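Local structure of cytidylate kinase-like family protein (Eubacterium ventriosum, 3FDI) at residues G12-S17 / S120-G125; R85-I90 / G105-E110. The protein is of unknown function but, as a cytidylate kinase-like member of the P-loop NTPase clan, probably transfers phosphate from a nucleotide to a substrate. All coordinates share one frame; numbering follows the deposited sequence.

Contact 1 of 2, residues G12-S17 / S120-G125; sequences GREFGS and SAFILG. With SO4 (sulfate ion), chain G; SO4 (sulfate ion), chain F.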
loop_
_atom_site.group_PDB
_atom_site.type_symbol
_atom_site.label_atom_id
_atom_site.label_comp_id
_atom_site.label_asym_id
_atom_site.label_seq_id
_atom_site.Cartn_x
_atom_site.Cartn_y
_atom_site.Cartn_z
ATOM N N GLY B 12 2.183 -15.571 12.408
ATOM C CA GLY B 12 1.931 -14.152 12.522
ATOM C C GLY B 12 0.522 -13.940 13.049
ATOM O O GLY B 12 -0.272 -14.864 13.121
ATOM N N ARG B 13 0.189 -12.705 13.396
ATOM C CA ARG B 13 -1.036 -12.447 14.098
ATOM C C ARG B 13 -1.323 -10.940 14.300
ATOM O O ARG B 13 -0.390 -10.109 14.428
ATOM C CB ARG B 13 -1.009 -13.146 15.480
ATOM C CG ARG B 13 -0.460 -12.244 16.628
ATOM C CD ARG B 13 0.897 -12.571 17.264
ATOM N NE ARG B 13 2.022 -12.021 16.558
ATOM C CZ ARG B 13 3.160 -11.543 17.078
ATOM N NH1 ARG B 13 3.391 -11.496 18.376
ATOM N NH2 ARG B 13 4.109 -11.096 16.238
ATOM N N GLU B 14 -2.615 -10.615 14.329
ATOM C CA GLU B 14 -3.099 -9.328 14.807
ATOM C C GLU B 14 -3.170 -9.398 16.317
ATOM O O GLU B 14 -3.513 -10.449 16.888
ATOM C CB GLU B 14 -4.519 -9.050 14.317
ATOM C CG GLU B 14 -4.675 -9.107 12.861
ATOM C CD GLU B 14 -6.090 -8.791 12.410
ATOM O OE1 GLU B 14 -7.056 -9.177 13.117
ATOM O OE2 GLU B 14 -6.235 -8.197 11.321
ATOM N N PHE B 15 -2.912 -8.263 16.955
ATOM C CA PHE B 15 -2.941 -8.161 18.389
ATOM C C PHE B 15 -4.353 -8.384 18.859
ATOM O O PHE B 15 -5.303 -7.813 18.288
ATOM C CB PHE B 15 -2.525 -6.784 18.801
ATOM C CG PHE B 15 -2.379 -6.623 20.293
ATOM C CD1 PHE B 15 -1.282 -7.189 20.953
ATOM C CD2 PHE B 15 -3.320 -5.906 21.033
ATOM C CE1 PHE B 15 -1.123 -7.040 22.325
ATOM C CE2 PHE B 15 -3.147 -5.732 22.409
ATOM C CZ PHE B 15 -2.053 -6.288 23.052
ATOM N N GLY B 16 -4.485 -9.234 19.870
ATOM C CA GLY B 16 -5.778 -9.632 20.366
ATOM C C GLY B 16 -6.520 -10.764 19.655
ATOM O O GLY B 16 -7.639 -11.081 20.050
ATOM N N SER B 17 -5.915 -11.396 18.641
ATOM C CA SER B 17 -6.652 -12.350 17.814
ATOM C C SER B 17 -6.748 -13.723 18.382
ATOM O O SER B 17 -7.534 -14.534 17.872
ATOM C CB SER B 17 -5.999 -12.511 16.474
ATOM O OG SER B 17 -4.658 -12.904 16.631
ATOM N N SER B 120 3.483 -21.646 7.376
ATOM C CA SER B 120 3.143 -20.410 8.054
ATOM C C SER B 120 1.667 -20.120 8.058
ATOM O O SER B 120 0.954 -20.419 7.131
ATOM C CB SER B 120 3.867 -19.230 7.424
ATOM O OG SER B 120 3.513 -19.130 6.062
ATOM N N ALA B 121 1.230 -19.436 9.096
ATOM C CA ALA B 121 -0.175 -19.200 9.330
ATOM C C ALA B 121 -0.266 -17.812 9.925
ATOM O O ALA B 121 0.574 -17.430 10.796
ATOM C CB ALA B 121 -0.746 -20.296 10.282
ATOM N N PHE B 122 -1.223 -17.024 9.428
ATOM C CA PHE B 122 -1.517 -15.716 10.023
ATOM C C PHE B 122 -2.871 -15.781 10.721
ATOM O O PHE B 122 -3.850 -16.154 10.109
ATOM C CB PHE B 122 -1.459 -14.636 8.958
ATOM C CG PHE B 122 -1.608 -13.229 9.510
ATOM C CD1 PHE B 122 -2.799 -12.532 9.342
ATOM C CD2 PHE B 122 -0.531 -12.605 10.109
ATOM C CE1 PHE B 122 -2.972 -11.304 9.869
ATOM C CE2 PHE B 122 -0.670 -11.321 10.643
ATOM C CZ PHE B 122 -1.875 -10.663 10.552
ATOM N N ILE B 123 -2.918 -15.389 12.002
ATOM C CA ILE B 123 -4.134 -15.405 12.809
ATOM C C ILE B 123 -4.692 -13.995 12.958
ATOM O O ILE B 123 -3.970 -13.050 13.247
ATOM C CB ILE B 123 -3.860 -15.978 14.146
ATOM C CG1 ILE B 123 -3.077 -17.278 13.972
ATOM C CG2 ILE B 123 -5.171 -16.224 14.950
ATOM C CD1 ILE B 123 -4.009 -18.438 13.399
ATOM N N LEU B 124 -5.986 -13.858 12.698
ATOM C CA LEU B 124 -6.643 -12.598 12.772
ATOM C C LEU B 124 -7.945 -12.805 13.519
ATOM O O LEU B 124 -8.260 -13.924 13.931
ATOM C CB LEU B 124 -6.827 -11.998 11.384
ATOM C CG LEU B 124 -7.510 -12.694 10.220
ATOM C CD1 LEU B 124 -7.958 -11.596 9.161
ATOM C CD2 LEU B 124 -6.711 -13.825 9.543
ATOM N N GLY B 125 -8.669 -11.725 13.796
ATOM C CA GLY B 125 -9.983 -11.871 14.453
ATOM C C GLY B 125 -10.929 -10.767 14.022
ATOM O O GLY B 125 -10.494 -9.824 13.374
HETATM S S SO4 G . -2.583 -12.277 20.532
HETATM O O1 SO4 G . -1.582 -13.270 20.937
HETATM O O2 SO4 G . -2.180 -10.916 20.875
HETATM O O3 SO4 G . -2.599 -12.452 19.065
HETATM O O4 SO4 G . -3.888 -12.631 21.173
HETATM S S SO4 F . 7.153 -9.812 17.169
HETATM O O1 SO4 F . 8.265 -10.649 16.749
HETATM O O2 SO4 F . 6.292 -9.715 15.985
HETATM O O3 SO4 F . 6.476 -10.382 18.322
HETATM O O4 SO4 F . 7.702 -8.497 17.586
#

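Contact 2 of 2, residues R85-I90 / G105-E110; sequences RQFNFI and GRCAEE. With SO4 (sulfate ion), chain F.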
loop_
_atom_site.group_PDB
_atom_site.type_symbol
_atom_site.label_atom_id
_atom_site.label_comp_id
_atom_site.label_asym_id
_atom_site.label_seq_id
_atom_site.Cartn_x
_atom_site.Cartn_y
_atom_site.Cartn_z
ATOM N N ARG B 85 20.892 -11.232 14.956
ATOM C CA ARG B 85 21.204 -12.326 15.833
ATOM C C ARG B 85 19.999 -13.221 15.984
ATOM O O ARG B 85 20.143 -14.443 16.029
ATOM C CB ARG B 85 21.669 -11.819 17.188
ATOM C CG ARG B 85 22.848 -10.885 17.122
ATOM C CD ARG B 85 23.437 -10.612 18.498
ATOM N NE ARG B 85 24.738 -9.954 18.386
ATOM C CZ ARG B 85 25.790 -10.168 19.194
ATOM N NH1 ARG B 85 25.730 -11.052 20.182
ATOM N NH2 ARG B 85 26.940 -9.513 18.999
ATOM N N GLN B 86 18.814 -12.617 16.031
ATOM C CA GLN B 86 17.629 -13.384 16.194
ATOM C C GLN B 86 17.329 -14.140 14.924
ATOM O O GLN B 86 16.850 -15.271 14.972
ATOM C CB GLN B 86 16.469 -12.490 16.533
ATOM C CG GLN B 86 16.712 -11.676 17.756
ATOM C CD GLN B 86 15.474 -11.052 18.302
ATOM O OE1 GLN B 86 14.599 -10.635 17.568
ATOM N NE2 GLN B 86 15.412 -10.949 19.614
ATOM N N PHE B 87 17.547 -13.497 13.771
ATOM C CA PHE B 87 17.310 -14.158 12.476
ATOM C C PHE B 87 18.245 -15.350 12.383
ATOM O O PHE B 87 17.828 -16.460 12.066
ATOM C CB PHE B 87 17.580 -13.243 11.275
ATOM C CG PHE B 87 16.668 -12.065 11.165
ATOM C CD1 PHE B 87 15.385 -12.069 11.727
ATOM C CD2 PHE B 87 17.074 -10.950 10.459
ATOM C CE1 PHE B 87 14.558 -10.976 11.619
ATOM C CE2 PHE B 87 16.260 -9.855 10.353
ATOM C CZ PHE B 87 14.977 -9.874 10.920
ATOM N N ASN B 88 19.493 -15.113 12.739
ATOM C CA ASN B 88 20.454 -16.166 12.651
ATOM C C ASN B 88 20.176 -17.342 13.613
ATOM O O ASN B 88 20.355 -18.510 13.208
ATOM C CB ASN B 88 21.824 -15.623 12.827
ATOM C CG ASN B 88 22.862 -16.567 12.318
ATOM O OD1 ASN B 88 22.662 -17.248 11.287
ATOM N ND2 ASN B 88 23.968 -16.665 13.051
ATOM N N PHE B 89 19.725 -17.047 14.849
ATOM C CA PHE B 89 19.242 -18.085 15.779
ATOM C C PHE B 89 18.216 -18.955 15.109
ATOM O O PHE B 89 18.282 -20.158 15.181
ATOM C CB PHE B 89 18.645 -17.479 17.065
ATOM C CG PHE B 89 18.071 -18.496 18.041
ATOM C CD1 PHE B 89 18.819 -18.959 19.107
ATOM C CD2 PHE B 89 16.772 -18.922 17.924
ATOM C CE1 PHE B 89 18.282 -19.902 20.011
ATOM C CE2 PHE B 89 16.234 -19.841 18.805
ATOM C CZ PHE B 89 16.981 -20.336 19.831
ATOM N N ILE B 90 17.248 -18.325 14.474
ATOM C CA ILE B 90 16.131 -18.998 13.877
ATOM C C ILE B 90 16.563 -19.840 12.708
ATOM O O ILE B 90 16.105 -20.965 12.553
ATOM C CB ILE B 90 15.107 -17.967 13.431
ATOM C CG1 ILE B 90 14.422 -17.393 14.682
ATOM C CG2 ILE B 90 14.044 -18.567 12.546
ATOM C CD1 ILE B 90 13.341 -16.315 14.376
ATOM N N GLY B 105 6.063 -14.459 15.030
ATOM C CA GLY B 105 6.603 -13.206 14.602
ATOM C C GLY B 105 8.017 -13.363 14.128
ATOM O O GLY B 105 8.372 -14.421 13.580
ATOM N N ARG B 106 8.808 -12.301 14.321
ATOM C CA ARG B 106 10.243 -12.303 14.042
ATOM C C ARG B 106 10.631 -12.582 12.582
ATOM O O ARG B 106 11.731 -13.072 12.294
ATOM C CB ARG B 106 10.945 -13.299 14.980
ATOM C CG ARG B 106 10.719 -13.033 16.518
ATOM C CD ARG B 106 11.528 -11.825 17.023
ATOM N NE ARG B 106 10.800 -10.593 16.873
ATOM C CZ ARG B 106 11.280 -9.371 17.104
ATOM N NH1 ARG B 106 12.533 -9.191 17.511
ATOM N NH2 ARG B 106 10.485 -8.311 16.931
ATOM N N CYS B 107 9.743 -12.255 11.656
ATOM C CA CYS B 107 9.947 -12.451 10.243
ATOM C C CYS B 107 10.209 -13.905 9.901
ATOM O O CYS B 107 10.847 -14.194 8.888
ATOM C CB CYS B 107 11.102 -11.582 9.764
ATOM S SG CYS B 107 10.788 -9.812 10.085
ATOM N N ALA B 108 9.727 -14.831 10.727
ATOM C CA ALA B 108 10.204 -16.207 10.571
ATOM C C ALA B 108 9.797 -16.815 9.232
ATOM O O ALA B 108 10.579 -17.567 8.662
ATOM C CB ALA B 108 9.812 -17.094 11.742
ATOM N N GLU B 109 8.600 -16.510 8.711
ATOM C CA GLU B 109 8.182 -17.096 7.441
ATOM C C GLU B 109 9.118 -16.642 6.308
ATOM O O GLU B 109 9.374 -17.415 5.384
ATOM C CB GLU B 109 6.716 -16.802 7.096
ATOM C CG GLU B 109 6.420 -15.499 6.365
ATOM C CD GLU B 109 6.805 -14.248 7.118
ATOM O OE1 GLU B 109 7.059 -14.243 8.399
ATOM O OE2 GLU B 109 6.904 -13.215 6.408
ATOM N N GLU B 110 9.661 -15.429 6.409
ATOM C CA GLU B 110 10.613 -14.929 5.417
ATOM C C GLU B 110 11.984 -15.574 5.567
ATOM O O GLU B 110 12.556 -16.050 4.561
ATOM C CB GLU B 110 10.739 -13.418 5.477
ATOM C CG GLU B 110 11.690 -12.805 4.476
ATOM C CD GLU B 110 11.296 -13.015 2.993
ATOM O OE1 GLU B 110 10.101 -13.280 2.682
ATOM O OE2 GLU B 110 12.210 -12.911 2.135
HETATM S S SO4 F . 7.153 -9.812 17.169
HETATM O O1 SO4 F . 8.265 -10.649 16.749
HETATM O O2 SO4 F . 6.292 -9.715 15.985
HETATM O O3 SO4 F . 6.476 -10.382 18.322
HETATM O O4 SO4 F . 7.702 -8.497 17.586
#

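Contact 1 of 2, residues G12-S17 / S120-G125
The Phe122 ring lies obliquely against the backbone of Gly12, Arg13 and Glu14, where strand 8-13 runs into the P-loop, with CE2 3.2 Å from Arg13 N; Tyr174 stacks on this ring and Trp168 meets it edge-to-face. CG of Phe122 stands anti to its backbone N (chi1 -174°), and with no side chain on Gly12 the ring's CD2 comes to 3.4 Å from Gly12 C. The Glu14 side chain crosses the same ring at about a right angle, its CG near Phe122 CZ and its carboxylate plane 86° from the ring plane. The Arg13 guanidinium has a sulfate at its edge and in its plane, NH2 reaching O2 at 2.6 Å.

Strand 8-13 pairs in parallel with strand 118-125, then turns into the glycine-rich loop. Gly12 grips its neighbour twice, N to Ala121 O and O from Ile123 N, both 2.9 Å. Glu14 N then reaches Ile123 O at 3.0 Å and carries the pairing past the end of the strand. Beyond it, Glu14 OE1 takes Gly125 N at 3.1 Å from above the carboxylate plane, while Lys130 forms a salt bridge to the same oxygen. Leu124 CB packs beside this carboxylate, and Arg172 of the second subunit packs against both residues. A second sulfate, probably from the crystallisation liquor, is held by the N-H groups of Gly16, Gly18, Gly19 and His20 and by Arg137, consistent with a phosphate position. The first half of the loop is a type II turn from Glu14 to Ser17, in which Glu14 O accepts both Ser17 N and, at 2.7 Å, Ser17 OG.

Contact 2 of 2, residues R85-I90 / G105-E110
Residues 85-90, less than two turns of helix 81-95, face the type I' turn Gly105-Ala108 that leads from strand 101-104 into helix 108-111. The CA atoms of Phe87 and Arg106 are 7.5 Å apart, those of Ile90 and Ala108 7.3 Å, so side chains bridge the gap. Arg106 and Cys107 both have positive phi, near 60°; the turn is closed by Ala108 N on Gly105 O, and Cys107 takes the N-cap position of the short helix.

From the helix, Gln86 and Ile90 send their side chains to Arg106, and Phe87 reaches the turn with its ring. Gln86 OE1 receives Arg106 NH1 on a lone pair, close to the guanidinium plane, with the amide plane turned 77° from it; the 2.5 Å separation of these two atoms is short enough for its exact value to be doubtful. Ile90 CD1 lies 3.9 Å from Arg106 CB, the two side chains crossing at about a right angle. Phe87 offers its edge to Arg106 O, its CE1 3.6 Å away, while Cys107 SG stands obliquely 5.2 Å from the ring centroid; Tyr163 of helix 142-163 meets the same ring edge-to-face.

The Arg106 chain bends at chi2 and chi3, which brings NE to a sulfate; NH2 bonds to its O4 at 2.9 Å, and O1 takes the backbone N and, at a distance likewise too short to trust, NE. Gln86 takes NH1 while the NE-NH2 edge faces the sulfate, fixing the guanidinium's rotation from two sides, consistent with an anion or phosphate site at the Gly105-Arg106 turn ahead of helix 108-111.

In the fold
Both contacts are buried, about 17 Å apart between centres and on opposite sides of the chain's centre. Contact 1 joins two neighbouring strands of the parallel sheet mainly by backbone hydrogen bonds and leads into the P-loop; contact 2 sets a helix against the turn after another strand, and there mostly side chains do the joining. Chain order links them too, since helix 108-111 precedes strand 118-125, and Ser120 packs on Glu109. They meet again at one sulfate, gripped by Arg13 from contact 1 and Arg106 from contact 2, while Arg13 NH2 lies 3.7 Å from Gly105 CA. The P-loop sulfate is separate, giving two neighbouring anion positions, as might suit a phosphate-transfer fold.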